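Local coordinates for DUF3863 domain-containing protein (Parabacteroides distasonis, PDB 3LM3), which is of unknown function but is probably a carbohydrate-active enzyme, a putative glycoside hydrolase or deacetylase, at residues A[28-42]-A[108-122]. Residues are numbered along the deposited sequence; the frame is centred on the assembly and turned at random. Where two conformers were deposited one is given.
Sequences MIRTTPWEVSRDVKL and YFPGYFPAMYLPRER
Two loops that leave the C-terminal ends of parallel strands 21-29 and 105-108 pack together through an aromatic cluster, Met-aromatic contacts and a salt bridge. Selenomethionine Met28, CG anti to its nitrogen (chi1 180°) and extended beyond, lays SE over the centre of the Phe109 ring, 3.9 Å from the centroid, and obliquely beside Tyr112. Its methyl CE lies over a face of Tyr112 in a CH-pi contact. Tyr112 OH hydrogen-bonds Glu287 and lies 2.9 Å from NH1 of Arg30, whose NE is salt-bridged to Glu47. Phe113 meets Trp34 edge-to-face, Phe113 CE2 3.8 Å from Trp34 CG, with the planes at 85°. Where the backbones run closest, Val36 CA meets Pro110 O at 3.3 Å in a C-H...O contact, and two waters link Tyr108 OH to the carbonyls of Glu35 and Val36. Leu42 spreads both methyls over one face of Tyr117. Arg122 NH2 donates to the syn lone pair of Asp39 OD1 at 2.8 Å in a nearly coplanar salt bridge, and also to Ser37 OG. Ser37 OG hydrogen-bonds Glu126 too, joining segment 28-42 to helix 120-138, while Met28 pairs by its backbone with strand 280-287 and its continuation at Ala288.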
loop_
_atom_site.group_PDB
_atom_site.type_symbol
_atom_site.label_atom_id
_atom_site.label_comp_id
_atom_site.label_asym_id
_atom_site.label_seq_id
_atom_site.Cartn_x
_atom_site.Cartn_y
_atom_site.Cartn_z
HETATM N N MSE A 28 -6.011 11.349 2.697
HETATM C CA MSE A 28 -6.533 11.678 1.377
HETATM C C MSE A 28 -7.613 12.752 1.469
HETATM O O MSE A 28 -8.519 12.667 2.324
HETATM C CB MSE A 28 -7.123 10.459 0.697
HETATM C CG MSE A 28 -7.690 10.687 -0.669
HETATM SE SE MSE A 28 -8.474 9.049 -1.344
HETATM C CE MSE A 28 -8.610 9.585 -3.202
ATOM N N ILE A 29 -7.500 13.750 0.603
ATOM C CA ILE A 29 -8.472 14.834 0.459
ATOM C C ILE A 29 -9.086 14.736 -0.947
ATOM O O ILE A 29 -8.384 14.635 -1.942
ATOM C CB ILE A 29 -7.819 16.208 0.609
ATOM C CG1 ILE A 29 -6.994 16.325 1.898
ATOM C CG2 ILE A 29 -8.888 17.322 0.518
ATOM C CD1 ILE A 29 -7.730 16.118 3.150
ATOM N N ARG A 30 -10.417 14.786 -1.047
ATOM C CA ARG A 30 -11.129 14.559 -2.319
ATOM C C ARG A 30 -12.444 15.317 -2.321
ATOM O O ARG A 30 -12.823 15.863 -1.295
ATOM C CB ARG A 30 -11.349 13.051 -2.536
ATOM C CG ARG A 30 -12.271 12.395 -1.538
ATOM C CD ARG A 30 -12.021 10.914 -1.403
ATOM N NE ARG A 30 -13.133 10.267 -0.738
ATOM C CZ ARG A 30 -13.151 8.984 -0.400
ATOM N NH1 ARG A 30 -12.084 8.218 -0.594
ATOM N NH2 ARG A 30 -14.275 8.479 0.132
ATOM N N THR A 31 -13.138 15.355 -3.467
ATOM C CA THR A 31 -14.481 15.914 -3.578
ATOM C C THR A 31 -15.523 14.828 -3.793
ATOM O O THR A 31 -16.698 15.044 -3.539
ATOM C CB THR A 31 -14.634 17.000 -4.669
ATOM O OG1 THR A 31 -14.898 16.411 -5.957
ATOM C CG2 THR A 31 -13.445 17.988 -4.714
ATOM N N THR A 32 -15.107 13.686 -4.304
ATOM C CA THR A 32 -15.946 12.488 -4.490
ATOM C C THR A 32 -15.017 11.277 -4.304
ATOM O O THR A 32 -13.776 11.444 -4.328
ATOM C CB THR A 32 -16.605 12.428 -5.887
ATOM O OG1 THR A 32 -15.592 12.213 -6.886
ATOM C CG2 THR A 32 -17.378 13.681 -6.233
ATOM N N PRO A 33 -15.554 10.058 -4.083
ATOM C CA PRO A 33 -14.670 9.003 -3.628
ATOM C C PRO A 33 -13.633 8.477 -4.598
ATOM O O PRO A 33 -12.519 8.171 -4.177
ATOM C CB PRO A 33 -15.626 7.870 -3.221
ATOM C CG PRO A 33 -16.865 8.561 -2.851
ATOM C CD PRO A 33 -16.966 9.727 -3.805
ATOM N N TRP A 34 -13.988 8.365 -5.876
ATOM C CA TRP A 34 -13.151 7.658 -6.860
ATOM C C TRP A 34 -12.964 8.526 -8.100
ATOM O O TRP A 34 -13.279 8.125 -9.243
ATOM C CB TRP A 34 -13.799 6.321 -7.260
ATOM C CG TRP A 34 -13.991 5.306 -6.149
ATOM C CD1 TRP A 34 -13.360 5.257 -4.957
ATOM C CD2 TRP A 34 -14.889 4.179 -6.177
ATOM N NE1 TRP A 34 -13.806 4.158 -4.221
ATOM C CE2 TRP A 34 -14.737 3.487 -4.958
ATOM C CE3 TRP A 34 -15.789 3.685 -7.126
ATOM C CZ2 TRP A 34 -15.466 2.334 -4.648
ATOM C CZ3 TRP A 34 -16.523 2.529 -6.811
ATOM C CH2 TRP A 34 -16.344 1.872 -5.589
ATOM N N GLU A 35 -12.486 9.741 -7.895
ATOM C CA GLU A 35 -12.314 10.691 -8.994
ATOM C C GLU A 35 -10.874 10.591 -9.507
ATOM O O GLU A 35 -9.945 11.236 -9.018
ATOM C CB GLU A 35 -12.772 12.105 -8.650
ATOM C CG GLU A 35 -12.150 12.686 -7.359
ATOM C CD GLU A 35 -12.784 13.967 -6.895
ATOM O OE1 GLU A 35 -13.856 14.385 -7.437
ATOM O OE2 GLU A 35 -12.193 14.597 -5.997
ATOM N N VAL A 36 -10.710 9.761 -10.526
ATOM C CA VAL A 36 -9.394 9.531 -11.131
ATOM C C VAL A 36 -8.983 10.660 -12.054
ATOM O O VAL A 36 -7.796 10.809 -12.364
ATOM C CB VAL A 36 -9.390 8.206 -11.921
ATOM C CG1 VAL A 36 -9.604 6.987 -10.983
ATOM C CG2 VAL A 36 -10.399 8.178 -13.054
ATOM N N SER A 37 -9.936 11.490 -12.476
ATOM C CA SER A 37 -9.632 12.697 -13.233
ATOM C C SER A 37 -10.666 13.761 -12.902
ATOM O O SER A 37 -11.487 13.567 -12.006
ATOM C CB SER A 37 -9.551 12.388 -14.733
ATOM O OG SER A 37 -9.064 13.507 -15.445
ATOM N N ARG A 38 -10.644 14.876 -13.611
ATOM C CA ARG A 38 -11.591 15.942 -13.322
ATOM C C ARG A 38 -13.039 15.522 -13.596
ATOM O O ARG A 38 -13.939 15.767 -12.790
ATOM C CB ARG A 38 -11.276 17.177 -14.160
ATOM C CG ARG A 38 -9.968 17.817 -13.802
ATOM C CD ARG A 38 -9.655 19.019 -14.686
ATOM N NE ARG A 38 -8.400 19.693 -14.303
ATOM C CZ ARG A 38 -7.191 19.456 -14.838
ATOM N NH1 ARG A 38 -7.036 18.540 -15.799
ATOM N NH2 ARG A 38 -6.130 20.138 -14.420
ATOM N N ASP A 39 -13.245 14.895 -14.748
ATOM C CA ASP A 39 -14.597 14.519 -15.219
ATOM C C ASP A 39 -14.885 13.025 -15.064
ATOM O O ASP A 39 -15.956 12.558 -15.440
ATOM C CB ASP A 39 -14.768 14.953 -16.686
ATOM C CG ASP A 39 -13.790 14.237 -17.639
ATOM O OD1 ASP A 39 -12.611 14.048 -17.300
ATOM O OD2 ASP A 39 -14.208 13.822 -18.742
ATOM N N VAL A 40 -13.948 12.240 -14.552
ATOM C CA VAL A 40 -14.123 10.806 -14.429
ATOM C C VAL A 40 -14.275 10.499 -12.956
ATOM O O VAL A 40 -13.288 10.298 -12.246
ATOM C CB VAL A 40 -12.961 10.006 -15.066
ATOM C CG1 VAL A 40 -13.221 8.499 -14.980
ATOM C CG2 VAL A 40 -12.758 10.451 -16.529
ATOM N N LYS A 41 -15.527 10.513 -12.518
ATOM C CA LYS A 41 -15.916 10.332 -11.133
ATOM C C LYS A 41 -16.599 8.999 -11.052
ATOM O O LYS A 41 -17.760 8.867 -11.433
ATOM C CB LYS A 41 -16.823 11.462 -10.690
ATOM C CG LYS A 41 -16.191 12.815 -10.682
ATOM C CD LYS A 41 -17.248 13.877 -10.380
ATOM C CE LYS A 41 -16.643 15.184 -10.043
ATOM N NZ LYS A 41 -17.705 16.216 -9.852
ATOM N N LEU A 42 -15.881 7.978 -10.633
ATOM C CA LEU A 42 -16.393 6.612 -10.755
ATOM C C LEU A 42 -17.427 6.265 -9.659
ATOM O O LEU A 42 -18.139 5.270 -9.758
ATOM C CB LEU A 42 -15.243 5.604 -10.788
ATOM C CG LEU A 42 -14.135 5.863 -11.830
ATOM C CD1 LEU A 42 -12.894 5.016 -11.495
ATOM C CD2 LEU A 42 -14.683 5.577 -13.219
ATOM N N TYR A 108 -0.191 14.352 -5.069
ATOM C CA TYR A 108 -1.350 13.981 -5.886
ATOM C C TYR A 108 -1.805 12.570 -5.549
ATOM O O TYR A 108 -0.992 11.638 -5.442
ATOM C CB TYR A 108 -0.955 14.076 -7.366
ATOM C CG TYR A 108 -2.069 13.931 -8.378
ATOM C CD1 TYR A 108 -3.286 14.523 -8.174
ATOM C CD2 TYR A 108 -1.885 13.212 -9.560
ATOM C CE1 TYR A 108 -4.334 14.387 -9.118
ATOM C CE2 TYR A 108 -2.913 13.104 -10.504
ATOM C CZ TYR A 108 -4.144 13.686 -10.252
ATOM O OH TYR A 108 -5.258 13.618 -11.090
ATOM N N PHE A 109 -3.125 12.408 -5.428
ATOM C CA PHE A 109 -3.799 11.129 -5.118
ATOM C C PHE A 109 -4.971 10.991 -6.079
ATOM O O PHE A 109 -6.100 11.360 -5.744
ATOM C CB PHE A 109 -4.283 11.115 -3.658
ATOM C CG PHE A 109 -4.556 9.748 -3.098
ATOM C CD1 PHE A 109 -5.218 8.789 -3.815
ATOM C CD2 PHE A 109 -4.159 9.430 -1.817
ATOM C CE1 PHE A 109 -5.467 7.515 -3.272
ATOM C CE2 PHE A 109 -4.389 8.187 -1.272
ATOM C CZ PHE A 109 -5.040 7.215 -2.017
ATOM N N PRO A 110 -4.715 10.449 -7.299
ATOM C CA PRO A 110 -5.730 10.420 -8.364
ATOM C C PRO A 110 -6.792 9.327 -8.219
ATOM O O PRO A 110 -6.999 8.534 -9.132
ATOM C CB PRO A 110 -4.883 10.225 -9.633
ATOM C CG PRO A 110 -3.671 9.573 -9.177
ATOM C CD PRO A 110 -3.378 10.187 -7.841
ATOM N N GLY A 111 -7.482 9.281 -7.082
ATOM C CA GLY A 111 -8.743 8.518 -6.999
ATOM C C GLY A 111 -8.647 7.013 -7.076
ATOM O O GLY A 111 -9.596 6.353 -7.506
ATOM N N TYR A 112 -7.510 6.495 -6.658
ATOM C CA TYR A 112 -7.182 5.069 -6.492
ATOM C C TYR A 112 -6.943 4.276 -7.765
ATOM O O TYR A 112 -6.056 3.418 -7.785
ATOM C CB TYR A 112 -8.256 4.325 -5.684
ATOM C CG TYR A 112 -8.639 4.854 -4.329
ATOM C CD1 TYR A 112 -7.900 4.578 -3.204
ATOM C CD2 TYR A 112 -9.781 5.624 -4.178
ATOM C CE1 TYR A 112 -8.330 5.045 -1.928
ATOM C CE2 TYR A 112 -10.211 6.072 -2.940
ATOM C CZ TYR A 112 -9.493 5.759 -1.839
ATOM O OH TYR A 112 -9.974 6.176 -0.608
ATOM N N PHE A 113 -7.752 4.535 -8.793
ATOM C CA PHE A 113 -7.860 3.663 -9.964
ATOM C C PHE A 113 -7.454 4.286 -11.307
ATOM O O PHE A 113 -7.988 3.905 -12.347
ATOM C CB PHE A 113 -9.306 3.147 -10.065
ATOM C CG PHE A 113 -9.834 2.535 -8.802
ATOM C CD1 PHE A 113 -9.238 1.412 -8.247
ATOM C CD2 PHE A 113 -10.910 3.124 -8.144
ATOM C CE1 PHE A 113 -9.722 0.878 -7.050
ATOM C CE2 PHE A 113 -11.407 2.584 -6.973
ATOM C CZ PHE A 113 -10.806 1.475 -6.428
ATOM N N PRO A 114 -6.481 5.224 -11.342
ATOM C CA PRO A 114 -6.342 5.954 -12.610
ATOM C C PRO A 114 -5.957 5.101 -13.821
ATOM O O PRO A 114 -6.525 5.308 -14.922
ATOM C CB PRO A 114 -5.273 7.006 -12.289
ATOM C CG PRO A 114 -4.534 6.483 -11.176
ATOM C CD PRO A 114 -5.523 5.709 -10.337
ATOM N N ALA A 115 -5.049 4.160 -13.648
ATOM C CA ALA A 115 -4.562 3.395 -14.824
ATOM C C ALA A 115 -5.639 2.473 -15.370
ATOM O O ALA A 115 -5.539 2.008 -16.481
ATOM C CB ALA A 115 -3.363 2.616 -14.505
HETATM N N MSE A 116 -6.663 2.185 -14.587
HETATM C CA MSE A 116 -7.783 1.344 -15.053
HETATM C C MSE A 116 -8.651 2.032 -16.049
HETATM O O MSE A 116 -9.295 1.376 -16.889
HETATM C CB MSE A 116 -8.756 1.025 -13.931
HETATM C CG MSE A 116 -8.314 0.077 -12.928
HETATM SE SE MSE A 116 -9.922 -0.346 -11.852
HETATM C CE MSE A 116 -8.947 -1.430 -10.613
ATOM N N TYR A 117 -8.720 3.364 -15.965
ATOM C CA TYR A 117 -9.674 4.141 -16.713
ATOM C C TYR A 117 -9.125 5.166 -17.676
ATOM O O TYR A 117 -9.868 5.684 -18.497
ATOM C CB TYR A 117 -10.648 4.853 -15.744
ATOM C CG TYR A 117 -11.599 3.914 -15.061
ATOM C CD1 TYR A 117 -11.253 3.236 -13.910
ATOM C CD2 TYR A 117 -12.858 3.688 -15.607
ATOM C CE1 TYR A 117 -12.134 2.358 -13.298
ATOM C CE2 TYR A 117 -13.744 2.808 -14.993
ATOM C CZ TYR A 117 -13.366 2.153 -13.851
ATOM O OH TYR A 117 -14.262 1.293 -13.248
ATOM N N LEU A 118 -7.831 5.472 -17.603
ATOM C CA LEU A 118 -7.278 6.580 -18.365
ATOM C C LEU A 118 -6.102 6.053 -19.153
ATOM O O LEU A 118 -5.362 5.197 -18.645
ATOM C CB LEU A 118 -6.802 7.685 -17.437
ATOM C CG LEU A 118 -7.815 8.243 -16.421
ATOM C CD1 LEU A 118 -7.097 9.160 -15.418
ATOM C CD2 LEU A 118 -9.005 8.927 -17.078
ATOM N N PRO A 119 -5.921 6.539 -20.397
ATOM C CA PRO A 119 -4.736 6.179 -21.137
ATOM C C PRO A 119 -3.469 6.617 -20.402
ATOM O O PRO A 119 -3.459 7.623 -19.680
ATOM C CB PRO A 119 -4.881 6.933 -22.460
ATOM C CG PRO A 119 -6.188 7.568 -22.467
ATOM C CD PRO A 119 -6.817 7.443 -21.131
ATOM N N ARG A 120 -2.400 5.874 -20.619
ATOM C CA ARG A 120 -1.110 6.168 -19.977
ATOM C C ARG A 120 -0.697 7.624 -20.152
ATOM O O ARG A 120 -0.289 8.263 -19.178
ATOM C CB ARG A 120 -0.037 5.208 -20.525
ATOM C CG ARG A 120 -0.208 3.774 -20.086
ATOM C CD ARG A 120 0.586 2.824 -20.934
ATOM N NE ARG A 120 0.574 1.485 -20.350
ATOM C CZ ARG A 120 -0.379 0.566 -20.516
ATOM N NH1 ARG A 120 -1.462 0.802 -21.265
ATOM N NH2 ARG A 120 -0.281 -0.581 -19.886
ATOM N N GLU A 121 -0.807 8.147 -21.369
ATOM C CA GLU A 121 -0.377 9.518 -21.647
ATOM C C GLU A 121 -1.198 10.533 -20.867
ATOM O O GLU A 121 -0.671 11.570 -20.470
ATOM C CB GLU A 121 -0.455 9.843 -23.146
ATOM C CG GLU A 121 0.578 9.122 -24.004
ATOM N N ARG A 122 -2.483 10.255 -20.657
ATOM C CA ARG A 122 -3.334 11.136 -19.877
ATOM C C ARG A 122 -2.957 11.129 -18.392
ATOM O O ARG A 122 -2.917 12.183 -17.761
ATOM C CB ARG A 122 -4.808 10.762 -20.060
ATOM C CG ARG A 122 -5.741 11.615 -19.192
ATOM C CD ARG A 122 -7.165 11.463 -19.635
ATOM N NE ARG A 122 -8.047 12.222 -18.771
ATOM C CZ ARG A 122 -9.369 12.263 -18.909
ATOM N NH1 ARG A 122 -9.961 11.578 -19.883
ATOM N NH2 ARG A 122 -10.095 13.015 -18.099
HETATM O O HOH W 1 -7.880 13.109 -9.565
HETATM O O HOH W 2 -5.406 11.959 -13.199
HETATM O O HOH W 3 -12.740 12.224 -20.229
#